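Local coordinates for conserved domain protein (Porphyromonas gingivalis, PDB 3PNN) that is probably a cytoplasmic glycosyltransferase that forms glycosidic linkages, built on a Rossmann-like alpha/beta/alpha fold, at residues 85-93 and 229-237; 111-122 and 215-226. All blocks are in the same frame, centred on the assembly; numbering follows the deposited sequence.

Interaction 1: residues 85-93 and 229-237; sequences DRLPEGFSC and EELFINFLN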
# COMPACT_ATOMS: atom_id res chain seq x y z
N ASP A 85 5.66 -20.39 4.64
CA ASP A 85 4.89 -21.63 4.73
C ASP A 85 3.40 -21.41 5.00
O ASP A 85 2.65 -22.38 5.18
CB ASP A 85 5.50 -22.58 5.77
CG ASP A 85 5.40 -22.05 7.19
OD1 ASP A 85 4.93 -20.90 7.38
OD2 ASP A 85 5.79 -22.78 8.13
N ARG A 86 2.97 -20.16 5.04
CA ARG A 86 1.56 -19.85 5.24
C ARG A 86 0.81 -19.90 3.91
O ARG A 86 0.49 -18.87 3.31
CB ARG A 86 1.38 -18.50 5.93
CG ARG A 86 0.73 -18.62 7.31
CD ARG A 86 1.62 -18.07 8.41
NE ARG A 86 2.69 -18.98 8.81
CZ ARG A 86 3.41 -18.86 9.92
NH1 ARG A 86 4.36 -19.73 10.19
NH2 ARG A 86 3.17 -17.86 10.75
N LEU A 87 0.52 -21.13 3.47
CA LEU A 87 -0.09 -21.40 2.18
C LEU A 87 -1.40 -22.15 2.36
O LEU A 87 -1.61 -22.77 3.40
CB LEU A 87 0.86 -22.27 1.34
CG LEU A 87 2.24 -21.68 1.07
CD1 LEU A 87 3.16 -22.73 0.44
CD2 LEU A 87 2.12 -20.46 0.18
N PRO A 88 -2.27 -22.10 1.35
CA PRO A 88 -3.55 -22.82 1.44
C PRO A 88 -3.35 -24.30 1.70
O PRO A 88 -2.36 -24.89 1.24
CB PRO A 88 -4.16 -22.61 0.06
CG PRO A 88 -3.56 -21.32 -0.42
CD PRO A 88 -2.15 -21.35 0.09
N GLU A 89 -4.26 -24.90 2.45
CA GLU A 89 -4.20 -26.33 2.73
C GLU A 89 -3.97 -27.10 1.44
O GLU A 89 -4.68 -26.88 0.45
CB GLU A 89 -5.49 -26.79 3.41
CG GLU A 89 -5.35 -28.08 4.21
CD GLU A 89 -6.64 -28.45 4.93
OE1 GLU A 89 -7.70 -27.87 4.61
OE2 GLU A 89 -6.59 -29.33 5.82
N GLY A 90 -2.98 -27.97 1.43
CA GLY A 90 -2.68 -28.78 0.26
C GLY A 90 -1.42 -28.37 -0.47
O GLY A 90 -0.86 -29.13 -1.25
N PHE A 91 -0.96 -27.14 -0.20
CA PHE A 91 0.25 -26.63 -0.83
C PHE A 91 1.41 -26.61 0.15
O PHE A 91 1.25 -26.30 1.33
CB PHE A 91 0.02 -25.21 -1.36
CG PHE A 91 -0.81 -25.15 -2.62
CD1 PHE A 91 -0.23 -25.36 -3.86
CD2 PHE A 91 -2.17 -24.88 -2.56
CE1 PHE A 91 -0.99 -25.31 -5.02
CE2 PHE A 91 -2.93 -24.83 -3.72
CZ PHE A 91 -2.34 -25.04 -4.95
N SER A 92 2.59 -26.96 -0.35
CA SER A 92 3.81 -26.85 0.44
C SER A 92 4.75 -25.84 -0.21
O SER A 92 4.70 -25.63 -1.42
CB SER A 92 4.50 -28.21 0.56
OG SER A 92 3.73 -29.09 1.36
N CYS A 93 5.59 -25.22 0.60
CA CYS A 93 6.59 -24.28 0.09
C CYS A 93 7.77 -25.04 -0.52
O CYS A 93 8.39 -25.87 0.16
CB CYS A 93 7.07 -23.37 1.22
SG CYS A 93 8.18 -22.08 0.67
N GLU A 229 -7.72 -15.59 -1.87
CA GLU A 229 -7.33 -16.99 -1.65
C GLU A 229 -7.60 -17.83 -2.90
O GLU A 229 -6.81 -18.70 -3.28
CB GLU A 229 -8.08 -17.57 -0.44
CG GLU A 229 -7.93 -19.07 -0.25
CD GLU A 229 -6.80 -19.45 0.70
OE1 GLU A 229 -5.93 -18.59 0.98
OE2 GLU A 229 -6.80 -20.60 1.18
N GLU A 230 -8.73 -17.57 -3.55
CA GLU A 230 -9.05 -18.29 -4.78
C GLU A 230 -7.97 -18.07 -5.85
O GLU A 230 -7.51 -19.02 -6.47
CB GLU A 230 -10.42 -17.85 -5.31
CG GLU A 230 -10.72 -18.34 -6.72
CD GLU A 230 -11.82 -17.54 -7.39
OE1 GLU A 230 -12.73 -17.06 -6.67
OE2 GLU A 230 -11.78 -17.38 -8.63
N LEU A 231 -7.57 -16.82 -6.04
CA LEU A 231 -6.57 -16.48 -7.05
C LEU A 231 -5.17 -16.91 -6.63
O LEU A 231 -4.32 -17.20 -7.47
CB LEU A 231 -6.61 -14.98 -7.35
CG LEU A 231 -7.87 -14.55 -8.10
CD1 LEU A 231 -7.93 -13.05 -8.30
CD2 LEU A 231 -7.94 -15.27 -9.44
N PHE A 232 -4.92 -16.95 -5.33
CA PHE A 232 -3.63 -17.44 -4.83
C PHE A 232 -3.43 -18.91 -5.17
O PHE A 232 -2.34 -19.33 -5.59
CB PHE A 232 -3.51 -17.22 -3.32
CG PHE A 232 -2.09 -17.35 -2.80
CD1 PHE A 232 -1.02 -16.86 -3.54
CD2 PHE A 232 -1.84 -17.92 -1.55
CE1 PHE A 232 0.29 -16.95 -3.05
CE2 PHE A 232 -0.53 -18.02 -1.06
CZ PHE A 232 0.53 -17.53 -1.81
N ILE A 233 -4.47 -19.72 -4.97
CA ILE A 233 -4.43 -21.12 -5.38
C ILE A 233 -4.07 -21.22 -6.86
O ILE A 233 -3.23 -22.03 -7.25
CB ILE A 233 -5.76 -21.86 -5.08
CG1 ILE A 233 -5.89 -22.08 -3.56
CG2 ILE A 233 -5.85 -23.20 -5.84
CD1 ILE A 233 -7.30 -22.39 -3.10
N ASN A 234 -4.70 -20.39 -7.69
CA ASN A 234 -4.42 -20.41 -9.13
C ASN A 234 -2.97 -20.04 -9.38
O ASN A 234 -2.28 -20.68 -10.18
CB ASN A 234 -5.34 -19.43 -9.87
CG ASN A 234 -6.77 -19.93 -9.96
OD1 ASN A 234 -7.04 -21.11 -9.74
ND2 ASN A 234 -7.70 -19.03 -10.27
N PHE A 235 -2.52 -19.01 -8.68
CA PHE A 235 -1.14 -18.54 -8.78
C PHE A 235 -0.14 -19.62 -8.40
O PHE A 235 0.80 -19.90 -9.15
CB PHE A 235 -0.95 -17.32 -7.89
CG PHE A 235 0.49 -16.95 -7.68
CD1 PHE A 235 1.16 -16.15 -8.59
CD2 PHE A 235 1.18 -17.41 -6.57
CE1 PHE A 235 2.49 -15.80 -8.39
CE2 PHE A 235 2.51 -17.08 -6.37
CZ PHE A 235 3.16 -16.27 -7.28
N LEU A 236 -0.33 -20.24 -7.24
CA LEU A 236 0.55 -21.33 -6.80
C LEU A 236 0.59 -22.48 -7.80
O LEU A 236 1.65 -23.05 -8.08
CB LEU A 236 0.12 -21.84 -5.42
CG LEU A 236 0.30 -20.79 -4.31
CD1 LEU A 236 -0.44 -21.18 -3.05
CD2 LEU A 236 1.78 -20.58 -4.03
N ASN A 237 -0.57 -22.82 -8.35
CA ASN A 237 -0.62 -23.87 -9.35
C ASN A 237 0.18 -23.54 -10.61
O ASN A 237 0.79 -24.42 -11.21
CB ASN A 237 -2.07 -24.21 -9.72
CG ASN A 237 -2.72 -25.12 -8.70
OD1 ASN A 237 -2.06 -25.96 -8.09
ND2 ASN A 237 -4.03 -24.96 -8.50

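Interaction 2: residues 111-122 and 215-226; sequences RDAIREPFAVIN and MNMWGFTPDYFD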
# COMPACT_ATOMS: atom_id res chain seq x y z
N ARG A 111 -6.50 -11.97 7.26
CA ARG A 111 -7.85 -12.48 7.02
C ARG A 111 -8.66 -12.83 8.28
O ARG A 111 -9.88 -12.64 8.30
CB ARG A 111 -7.80 -13.70 6.08
CG ARG A 111 -8.33 -14.95 6.72
CD ARG A 111 -9.00 -15.84 5.70
NE ARG A 111 -8.02 -16.63 4.97
CZ ARG A 111 -8.19 -17.06 3.73
NH1 ARG A 111 -7.25 -17.78 3.14
NH2 ARG A 111 -9.31 -16.75 3.07
N ASP A 112 -8.02 -13.34 9.32
CA ASP A 112 -8.75 -13.67 10.55
C ASP A 112 -8.91 -12.47 11.49
O ASP A 112 -9.87 -12.39 12.26
CB ASP A 112 -8.08 -14.85 11.27
CG ASP A 112 -8.17 -16.15 10.48
OD1 ASP A 112 -9.22 -16.39 9.84
OD2 ASP A 112 -7.20 -16.92 10.49
N ALA A 113 -7.98 -11.52 11.41
CA ALA A 113 -7.97 -10.37 12.30
C ALA A 113 -8.91 -9.25 11.83
O ALA A 113 -9.37 -8.47 12.63
CB ALA A 113 -6.56 -9.82 12.46
N ILE A 114 -9.17 -9.18 10.53
CA ILE A 114 -9.90 -8.04 10.00
C ILE A 114 -11.29 -8.49 9.54
O ILE A 114 -11.41 -9.29 8.62
CB ILE A 114 -9.13 -7.39 8.84
CG1 ILE A 114 -7.78 -6.88 9.38
CG2 ILE A 114 -9.96 -6.27 8.20
CD1 ILE A 114 -6.79 -6.40 8.32
N ARG A 115 -12.33 -8.00 10.21
CA ARG A 115 -13.69 -8.44 9.89
C ARG A 115 -14.60 -7.24 9.65
O ARG A 115 -15.79 -7.28 9.95
CB ARG A 115 -14.26 -9.32 11.01
CG ARG A 115 -13.40 -10.53 11.42
CD ARG A 115 -12.80 -11.28 10.21
NE ARG A 115 -13.78 -11.88 9.31
CZ ARG A 115 -13.54 -12.20 8.04
NH1 ARG A 115 -12.34 -11.95 7.50
NH2 ARG A 115 -14.49 -12.75 7.29
N GLU A 116 -14.04 -6.18 9.09
CA GLU A 116 -14.79 -4.97 8.79
C GLU A 116 -14.12 -4.34 7.58
O GLU A 116 -13.04 -4.80 7.18
CB GLU A 116 -14.76 -4.03 9.99
CG GLU A 116 -13.35 -3.67 10.49
CD GLU A 116 -12.72 -4.75 11.36
OE1 GLU A 116 -13.46 -5.42 12.11
OE2 GLU A 116 -11.49 -4.95 11.29
N PRO A 117 -14.74 -3.31 6.98
CA PRO A 117 -14.06 -2.62 5.87
C PRO A 117 -12.68 -2.12 6.31
O PRO A 117 -12.50 -1.67 7.45
CB PRO A 117 -15.00 -1.44 5.56
CG PRO A 117 -16.37 -1.95 5.98
CD PRO A 117 -16.11 -2.81 7.21
N PHE A 118 -11.71 -2.20 5.41
CA PHE A 118 -10.34 -1.88 5.77
C PHE A 118 -9.57 -1.22 4.64
O PHE A 118 -9.84 -1.47 3.45
CB PHE A 118 -9.60 -3.15 6.28
CG PHE A 118 -9.41 -4.23 5.23
CD1 PHE A 118 -8.17 -4.40 4.60
CD2 PHE A 118 -10.44 -5.11 4.92
CE1 PHE A 118 -7.99 -5.42 3.66
CE2 PHE A 118 -10.27 -6.12 3.98
CZ PHE A 118 -9.05 -6.27 3.35
N ALA A 119 -8.62 -0.36 5.02
CA ALA A 119 -7.65 0.21 4.08
C ALA A 119 -6.39 -0.61 4.07
O ALA A 119 -6.01 -1.19 5.08
CB ALA A 119 -7.31 1.65 4.49
N VAL A 120 -5.73 -0.67 2.92
CA VAL A 120 -4.39 -1.22 2.81
C VAL A 120 -3.48 -0.10 2.34
O VAL A 120 -3.81 0.61 1.37
CB VAL A 120 -4.35 -2.37 1.79
CG1 VAL A 120 -2.89 -2.84 1.58
CG2 VAL A 120 -5.26 -3.52 2.26
N ILE A 121 -2.37 0.10 3.04
CA ILE A 121 -1.38 1.10 2.64
C ILE A 121 0.04 0.59 2.83
O ILE A 121 0.27 -0.37 3.59
CB ILE A 121 -1.51 2.43 3.45
CG1 ILE A 121 -1.16 2.22 4.93
CG2 ILE A 121 -2.89 3.06 3.28
CD1 ILE A 121 -0.86 3.54 5.70
N ASN A 122 0.99 1.23 2.15
CA ASN A 122 2.40 0.91 2.34
C ASN A 122 2.89 1.55 3.63
O ASN A 122 2.29 2.51 4.14
CB ASN A 122 3.25 1.44 1.18
CG ASN A 122 3.02 0.68 -0.11
OD1 ASN A 122 2.63 -0.49 -0.11
ND2 ASN A 122 3.28 1.35 -1.23
N MSE A 215 -1.06 4.19 -5.78
CA MSE A 215 0.13 4.23 -4.90
C MSE A 215 -0.05 3.20 -3.78
O MSE A 215 0.53 3.33 -2.69
CB MSE A 215 0.36 5.64 -4.32
CG MSE A 215 0.57 6.72 -5.39
SE MSE A 215 2.08 6.32 -6.58
CE MSE A 215 3.52 6.50 -5.30
N ASN A 216 -0.84 2.18 -4.08
CA ASN A 216 -1.13 1.08 -3.15
C ASN A 216 -1.90 1.53 -1.91
O ASN A 216 -1.67 1.01 -0.81
CB ASN A 216 0.16 0.35 -2.75
CG ASN A 216 0.07 -1.16 -2.98
OD1 ASN A 216 -0.68 -1.63 -3.84
ND2 ASN A 216 0.88 -1.92 -2.23
N MSE A 217 -2.81 2.48 -2.08
CA MSE A 217 -3.77 2.83 -1.02
C MSE A 217 -5.15 2.34 -1.46
O MSE A 217 -5.78 2.95 -2.32
CB MSE A 217 -3.79 4.35 -0.78
CG MSE A 217 -4.81 4.82 0.26
SE MSE A 217 -4.52 6.74 0.72
CE MSE A 217 -4.36 6.56 2.65
N TRP A 218 -5.61 1.24 -0.86
CA TRP A 218 -6.85 0.58 -1.29
C TRP A 218 -7.86 0.55 -0.16
O TRP A 218 -7.47 0.64 1.02
CB TRP A 218 -6.55 -0.87 -1.63
CG TRP A 218 -5.55 -1.06 -2.70
CD1 TRP A 218 -4.21 -1.27 -2.55
CD2 TRP A 218 -5.81 -1.09 -4.10
NE1 TRP A 218 -3.62 -1.42 -3.79
CE2 TRP A 218 -4.59 -1.30 -4.75
CE3 TRP A 218 -6.98 -0.94 -4.87
CZ2 TRP A 218 -4.48 -1.38 -6.15
CZ3 TRP A 218 -6.88 -1.02 -6.26
CH2 TRP A 218 -5.64 -1.23 -6.88
N GLY A 219 -9.13 0.37 -0.50
CA GLY A 219 -10.17 0.10 0.49
C GLY A 219 -10.93 -1.16 0.10
O GLY A 219 -11.44 -1.25 -1.02
N PHE A 220 -11.00 -2.13 1.01
CA PHE A 220 -11.62 -3.43 0.72
C PHE A 220 -12.64 -3.81 1.79
O PHE A 220 -12.71 -3.18 2.86
CB PHE A 220 -10.57 -4.54 0.66
CG PHE A 220 -9.54 -4.40 -0.46
CD1 PHE A 220 -9.93 -4.39 -1.79
CD2 PHE A 220 -8.19 -4.31 -0.16
CE1 PHE A 220 -8.99 -4.28 -2.81
CE2 PHE A 220 -7.24 -4.20 -1.17
CZ PHE A 220 -7.64 -4.20 -2.50
N THR A 221 -13.42 -4.84 1.51
CA THR A 221 -14.24 -5.50 2.51
C THR A 221 -13.71 -6.92 2.64
O THR A 221 -12.96 -7.38 1.78
CB THR A 221 -15.74 -5.52 2.12
OG1 THR A 221 -15.88 -5.94 0.75
CG2 THR A 221 -16.34 -4.11 2.24
N PRO A 222 -14.08 -7.64 3.71
CA PRO A 222 -13.38 -8.92 3.97
C PRO A 222 -13.57 -10.01 2.91
O PRO A 222 -12.76 -10.95 2.87
CB PRO A 222 -13.94 -9.35 5.34
CG PRO A 222 -14.29 -8.01 6.02
CD PRO A 222 -14.86 -7.18 4.88
N ASP A 223 -14.59 -9.90 2.06
CA ASP A 223 -14.74 -10.89 0.97
C ASP A 223 -13.50 -10.85 0.08
O ASP A 223 -13.21 -11.79 -0.64
CB ASP A 223 -15.99 -10.61 0.13
CG ASP A 223 -16.16 -9.14 -0.18
OD1 ASP A 223 -15.88 -8.72 -1.33
OD2 ASP A 223 -16.57 -8.39 0.74
N TYR A 224 -12.77 -9.74 0.12
CA TYR A 224 -11.55 -9.63 -0.66
C TYR A 224 -10.55 -10.72 -0.27
O TYR A 224 -9.81 -11.23 -1.11
CB TYR A 224 -10.90 -8.23 -0.51
CG TYR A 224 -9.68 -8.08 -1.41
CD1 TYR A 224 -9.83 -7.96 -2.79
CD2 TYR A 224 -8.39 -8.07 -0.89
CE1 TYR A 224 -8.73 -7.84 -3.63
CE2 TYR A 224 -7.26 -7.95 -1.73
CZ TYR A 224 -7.45 -7.82 -3.09
OH TYR A 224 -6.38 -7.70 -3.95
N PHE A 225 -10.50 -11.09 1.01
CA PHE A 225 -9.60 -12.18 1.41
C PHE A 225 -9.96 -13.48 0.70
O PHE A 225 -9.08 -14.26 0.31
CB PHE A 225 -9.62 -12.40 2.92
CG PHE A 225 -9.17 -11.21 3.73
CD1 PHE A 225 -7.87 -10.72 3.63
CD2 PHE A 225 -10.04 -10.61 4.63
CE1 PHE A 225 -7.46 -9.62 4.39
CE2 PHE A 225 -9.64 -9.52 5.39
CZ PHE A 225 -8.33 -9.02 5.27
N ASP A 226 -11.25 -13.75 0.57
CA ASP A 226 -11.71 -14.99 -0.06
C ASP A 226 -11.39 -15.03 -1.55
O ASP A 226 -10.95 -16.06 -2.07
CB ASP A 226 -13.22 -15.18 0.14
CG ASP A 226 -13.59 -15.40 1.60
OD1 ASP A 226 -12.78 -15.99 2.35
OD2 ASP A 226 -14.69 -14.97 2.00

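Interaction 1: residues 85-93 and 229-237
Pro-88 and Phe-91, at the two ends of a type II beta turn, both point at helix segment 229-237. The CA of Pro-88 lies 7.1 Å from the CA of Ile-233, and the CA of Phe-91 lies 8.0 Å from that of Leu-236. The turn is closed by Phe-91 N bonding Pro-88 O at 3.0 Å, with Gly-90 at its positive-phi position. No hydrogen bond joins the two segments, so side chains carry the contact. The side chain of Phe-91 crosses those of Ile-233 and Asn-237 at about a right angle. CB of Leu-236 sits over one face of its ring, 4.0 Å from the ring centroid and 25° off the normal, a CH-pi contact. OD1 of Asn-237 meets the ring edge, 3.3 Å from Phe-91 CZ, where the polarised C-H groups should suit an oxygen. With chi1 at -74°, the Phe-91 ring swings away from its own carbonyl and over the helix. Pro-88 is buried. Its CD packs against CD1 of Leu-236 at 3.6 Å, and its CB lies 3.5 Å from Glu-229 OE2. The other carboxylate oxygen of Glu-229 pairs with Arg-111. Leu-87 adds CD2, 3.8 Å from CE2 of Phe-232, the two side chains crossing at about a right angle. Phe-232 also meets His-105 and Phe-247. The whole is a beta turn docked on an amphipathic helix, packing the loop after strand 77-81 against helix 223-239.

Interaction 2: residues 111-122 and 215-226
The ring of Phe-225 carries the CA of Arg-111 over the centre of one face, 3.6 Å from the centroid, in a CH-pi contact. The side chains of Phe-118 and Phe-225 reach in from opposite directions. Their planes are 1° apart but slid, so the rings barely overlap, and CZ of Phe-118 lies 3.4 Å from CZ of Phe-225. One face of Phe-118 takes CB of Phe-220, 3.5 Å from Phe-118 CZ. Phe-220 in turn has Val-120 CG2 at its edge and Tyr-224 CD2 over a face. Phe-118 fits this cluster with chi1 at 65°, its ring tucked back over its own backbone. The guanidinium of Arg-115 lays one face on Pro-222, with NH1 3.7 Å from Pro-222 CB, and makes weak bonds to Arg-111 O and Ile-114 O. CG of Pro-222 lies against the backbone N of Glu-116, which is buried with no partner in the model. The backbones pair as antiparallel strands. Phe-118 with Phe-220 and Val-120 with Trp-218 are hydrogen-bonded pairs; Ala-119 with Gly-219 is non-hydrogen-bonded. At the far end Asn-216 ND2 gives an almost straight bond to Asn-122 OD1, 3.1 Å and 176°. Asn-216 OD1 is held by Trp-218 NE1 at 2.9 Å, while Asp-125 takes the amide nitrogen of Asn-122, close to a bound glycerol. Strand 118-122 has strand 7-11 as its parallel neighbour. Strand 217-220 is flanked by strand 148-155, and helix 249-259 packs against Trp-218 and Tyr-224.

How the interactions relate
The centres of the two contacts lie 19 Å apart, and both use helix 223-239. Its first turn belongs to interaction 2 and its later turns to interaction 1. They touch where Glu-229 OE1 meets Arg-111 NH1 at 2.7 Å, a salt bridge. Along the chain interaction 2 is nested inside interaction 1: residues 85-93 come first, then 111-122, 215-226 and 229-237. Interaction 2 is buried, about 10 Å from the centre of the chain. It pairs two strands and seats the start of helix 223-239 on the chain leading into strand 118-122. Interaction 1 is partly buried, about 22 Å out, and joins a loop to the helix. One helix thus links the Rossmann-like core to a peripheral loop.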